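Local coordinates for protein HTH-type transcriptional regulator mcbR (Escherichia coli UMEA 3718-1, PDB 4P9F) that represses expression of McbA by binding its promoter region, which prevents colanic acid overproduction and mucoidy, and is important for biofilm formation, at residues Asn97-Asp102 with Tyr137-Met142. Sequence-based numbering, arbitrary orientation.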
ATOM      1  N   ASN A  97       2.521 -18.642  13.273  1.00 54.16           N
ATOM      2  CA  ASN A  97       3.964 -18.655  13.010  1.00 49.63           C
ATOM      3  C   ASN A  97       4.813 -18.141  14.162  1.00 49.54           C
ATOM      4  O   ASN A  97       6.039 -18.195  14.103  1.00 52.40           O
ATOM      5  CB  ASN A  97       4.290 -17.824  11.765  1.00 46.68           C
ATOM      6  CG  ASN A  97       3.688 -18.401  10.501  1.00 56.79           C
ATOM      7  OD1 ASN A  97       3.546 -19.613  10.366  1.00 66.19           O
ATOM      8  ND2 ASN A  97       3.316 -17.528   9.567  1.00 52.67           N
ATOM      9  N   LEU A  98       4.170 -17.619  15.198  1.00 49.68           N
ATOM     10  CA  LEU A  98       4.888 -17.069  16.343  1.00 49.76           C
ATOM     11  C   LEU A  98       5.573 -18.174  17.143  1.00 54.15           C
ATOM     12  O   LEU A  98       4.933 -19.151  17.520  1.00 61.25           O
ATOM     13  CB  LEU A  98       3.928 -16.278  17.240  1.00 50.69           C
ATOM     14  CG  LEU A  98       3.499 -14.932  16.650  1.00 46.89           C
ATOM     15  CD1 LEU A  98       2.594 -14.194  17.597  1.00 49.19           C
ATOM     16  CD2 LEU A  98       4.734 -14.117  16.381  1.00 41.21           C
ATOM     17  N   THR A  99       6.873 -18.021  17.385  1.00 53.19           N
ATOM     18  CA  THR A  99       7.649 -18.984  18.174  1.00 59.06           C
ATOM     19  C   THR A  99       7.730 -18.540  19.634  1.00 55.70           C
ATOM     20  O   THR A  99       7.417 -17.383  19.931  1.00 48.80           O
ATOM     21  CB  THR A  99       9.079 -19.143  17.610  1.00 59.71           C
ATOM     22  OG1 THR A  99       9.809 -17.924  17.808  1.00 57.49           O
ATOM     23  CG2 THR A  99       9.033 -19.454  16.124  1.00 61.13           C
ATOM     24  N   PRO A 100       8.150 -19.444  20.552  1.00 57.29           N
ATOM     25  CA  PRO A 100       8.416 -18.978  21.920  1.00 54.18           C
ATOM     26  C   PRO A 100       9.418 -17.825  21.935  1.00 55.89           C
ATOM     27  O   PRO A 100       9.302 -16.907  22.750  1.00 53.22           O
ATOM     28  CB  PRO A 100       8.999 -20.224  22.610  1.00 53.18           C
ATOM     29  CG  PRO A 100       8.346 -21.354  21.911  1.00 55.13           C
ATOM     30  CD  PRO A 100       8.194 -20.918  20.465  1.00 46.33           C
ATOM     31  N   GLN A 101      10.390 -17.873  21.028  1.00 60.87           N
ATOM     32  CA  GLN A 101      11.380 -16.812  20.912  1.00 60.33           C
ATOM     33  C   GLN A 101      10.743 -15.497  20.454  1.00 53.03           C
ATOM     34  O   GLN A 101      11.069 -14.429  20.972  1.00 56.56           O
ATOM     35  CB  GLN A 101      12.496 -17.235  19.948  1.00 62.75           C
ATOM     36  CG  GLN A 101      13.565 -16.185  19.756  1.00 67.84           C
ATOM     37  CD  GLN A 101      14.137 -15.695  21.070  1.00 80.84           C
ATOM     38  OE1 GLN A 101      14.415 -16.484  21.980  1.00 87.93           O
ATOM     39  NE2 GLN A 101      14.311 -14.383  21.182  1.00 81.49           N
ATOM     40  N   ASP A 102       9.828 -15.581  19.492  1.00 49.62           N
ATOM     41  CA  ASP A 102       9.093 -14.402  19.030  1.00 49.67           C
ATOM     42  C   ASP A 102       8.344 -13.769  20.201  1.00 47.84           C
ATOM     43  O   ASP A 102       8.420 -12.560  20.433  1.00 43.45           O
ATOM     44  CB  ASP A 102       8.103 -14.768  17.917  1.00 47.91           C
ATOM     45  CG  ASP A 102       8.789 -15.144  16.607  1.00 56.39           C
ATOM     46  OD1 ASP A 102       9.865 -14.580  16.301  1.00 56.60           O
ATOM     47  OD2 ASP A 102       8.231 -15.996  15.874  1.00 51.97           O
ATOM     48  N   TYR A 137       3.615  -8.395  12.902  1.00 38.05           N
ATOM     49  CA  TYR A 137       3.179  -8.476  11.512  1.00 38.95           C
ATOM     50  C   TYR A 137       4.177  -9.212  10.640  1.00 37.51           C
ATOM     51  O   TYR A 137       3.779  -9.930   9.725  1.00 33.67           O
ATOM     52  CB  TYR A 137       2.924  -7.082  10.935  1.00 32.96           C
ATOM     53  CG  TYR A 137       1.871  -6.290  11.666  1.00 34.09           C
ATOM     54  CD1 TYR A 137       0.952  -6.914  12.502  1.00 34.89           C
ATOM     55  CD2 TYR A 137       1.798  -4.911  11.523  1.00 29.24           C
ATOM     56  CE1 TYR A 137      -0.014  -6.187  13.176  1.00 30.77           C
ATOM     57  CE2 TYR A 137       0.837  -4.176  12.187  1.00 23.64           C
ATOM     58  CZ  TYR A 137      -0.068  -4.820  13.016  1.00 24.92           C
ATOM     59  OH  TYR A 137      -1.021  -4.074  13.688  1.00 27.40           O
ATOM     60  N   HIS A 138       5.468  -9.047  10.936  1.00 35.12           N
ATOM     61  CA  HIS A 138       6.510  -9.686  10.149  1.00 32.29           C
ATOM     62  C   HIS A 138       6.390 -11.204  10.147  1.00 37.41           C
ATOM     63  O   HIS A 138       6.782 -11.844   9.168  1.00 38.96           O
ATOM     64  CB  HIS A 138       7.903  -9.283  10.658  1.00 40.24           C
ATOM     65  CG  HIS A 138       8.363  -7.942  10.177  1.00 43.04           C
ATOM     66  ND1 HIS A 138       9.455  -7.293  10.712  1.00 52.25           N
ATOM     67  CD2 HIS A 138       7.901  -7.144   9.184  1.00 42.04           C
ATOM     68  CE1 HIS A 138       9.634  -6.142  10.082  1.00 49.91           C
ATOM     69  NE2 HIS A 138       8.706  -6.028   9.152  1.00 41.23           N
ATOM     70  N   ARG A 139       5.843 -11.775  11.221  1.00 35.61           N
ATOM     71  CA  ARG A 139       5.700 -13.238  11.336  1.00 43.18           C
ATOM     72  C   ARG A 139       4.533 -13.770  10.504  1.00 36.86           C
ATOM     73  O   ARG A 139       4.312 -14.969  10.456  1.00 40.80           O
ATOM     74  CB  ARG A 139       5.549 -13.666  12.804  1.00 41.58           C
ATOM     75  CG  ARG A 139       6.763 -13.331  13.677  1.00 47.33           C
ATOM     76  CD  ARG A 139       8.013 -14.035  13.172  1.00 56.02           C
ATOM     77  NE  ARG A 139       7.710 -15.432  12.879  1.00 63.81           N
ATOM     78  CZ  ARG A 139       8.612 -16.374  12.651  1.00 76.13           C
ATOM     79  NH1 ARG A 139       9.909 -16.086  12.690  1.00 87.23           N
ATOM     80  NH2 ARG A 139       8.213 -17.613  12.397  1.00 76.12           N
ATOM     81  N   SER A 140       3.793 -12.878   9.849  1.00 32.37           N
ATOM     82  CA  SER A 140       2.762 -13.291   8.891  1.00 29.48           C
ATOM     83  C   SER A 140       3.403 -13.855   7.625  1.00 35.23           C
ATOM     84  O   SER A 140       2.718 -14.443   6.794  1.00 41.53           O
ATOM     85  CB  SER A 140       1.870 -12.119   8.497  1.00 29.00           C
ATOM     86  OG  SER A 140       2.611 -11.182   7.729  1.00 33.35           O
ATOM     87  N   ASN A 141       4.713 -13.640   7.481  1.00 38.94           N
ATOM     88  CA  ASN A 141       5.463 -14.008   6.281  1.00 39.76           C
ATOM     89  C   ASN A 141       4.834 -13.428   5.008  1.00 37.19           C
ATOM     90  O   ASN A 141       4.864 -14.035   3.936  1.00 35.80           O
ATOM     91  CB  ASN A 141       5.613 -15.531   6.188  1.00 44.21           C
ATOM     92  CG  ASN A 141       6.457 -16.092   7.320  1.00 47.20           C
ATOM     93  OD1 ASN A 141       7.372 -15.421   7.804  1.00 49.76           O
ATOM     94  ND2 ASN A 141       6.161 -17.321   7.744  1.00 43.74           N
HETATM   95  N   MSE A 142       4.285 -12.227   5.144  1.00 31.20           N
HETATM   96  CA  MSE A 142       3.793 -11.458   4.011  1.00 29.42           C
HETATM   97  C   MSE A 142       4.483 -10.111   3.959  1.00 27.35           C
HETATM   98  O   MSE A 142       3.919  -9.132   4.442  1.00 32.77           O
HETATM   99  CB  MSE A 142       2.286 -11.235   4.132  1.00 28.40           C
HETATM  100  CG  MSE A 142       1.528 -12.467   4.509  1.00 40.08           C
HETATM  101 SE   MSE A 142       0.978 -13.371   2.907  0.66 49.98          SE
HETATM  102  CE  MSE A 142      -0.657 -12.341   2.648  1.00 32.13           C
TER
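The guanidinium of R139 carries D102 OD2 and T99 CG2 over one face, has N97 CB at its edge in plane, and meets N97 O obliquely. D102 OD2 stands 3.1 Å above the R139 guanidinium plane, offset toward the rim, and the carboxylate is turned 52° against it. This salt bridge, 3.1 Å from D102 OD2 to R139 NE, therefore works through charge alone, with no N-H aimed at the oxygen. The arginine chain is bent at chi2 (-61°, setting CD) and chi3 (-46°, setting NE); R139 NH2 gives a weak hydrogen bond to N97 O at 2.8 Å. The exchange is returned by N97, whose amide ND2 donates to R139 O at 2.9 Å, with the acceptor close to the amide plane. Asparagine suits this place because its short, flat amide reaches the backbone carbonyl of R139. L98 CD2 lies 3.5 Å from R139 CG, giving the arginine's aliphatic part a nonpolar neighbour, while R139 also touches A94 of helix 73-95.

D102 has a second duty. Its OD2 accepts from T99 N, and T99 OG1 accepts from D102 N at 2.9 Å; threonine and aspartate thus bind each other's backbone N-H, and the bond from T99 N helps hold OD2, the same oxygen that lies over the guanidinium. Across the way, S140 OG donates to Y137 O, and by accepting from M142 N it forms an ST turn. The whole joins a capping box at the start of helix 100-119 to the type I turn H138-N141 that leads from helix 122-138 toward helix 143-156, on the surface of the all-helical FCD domain of this GntR-family regulator.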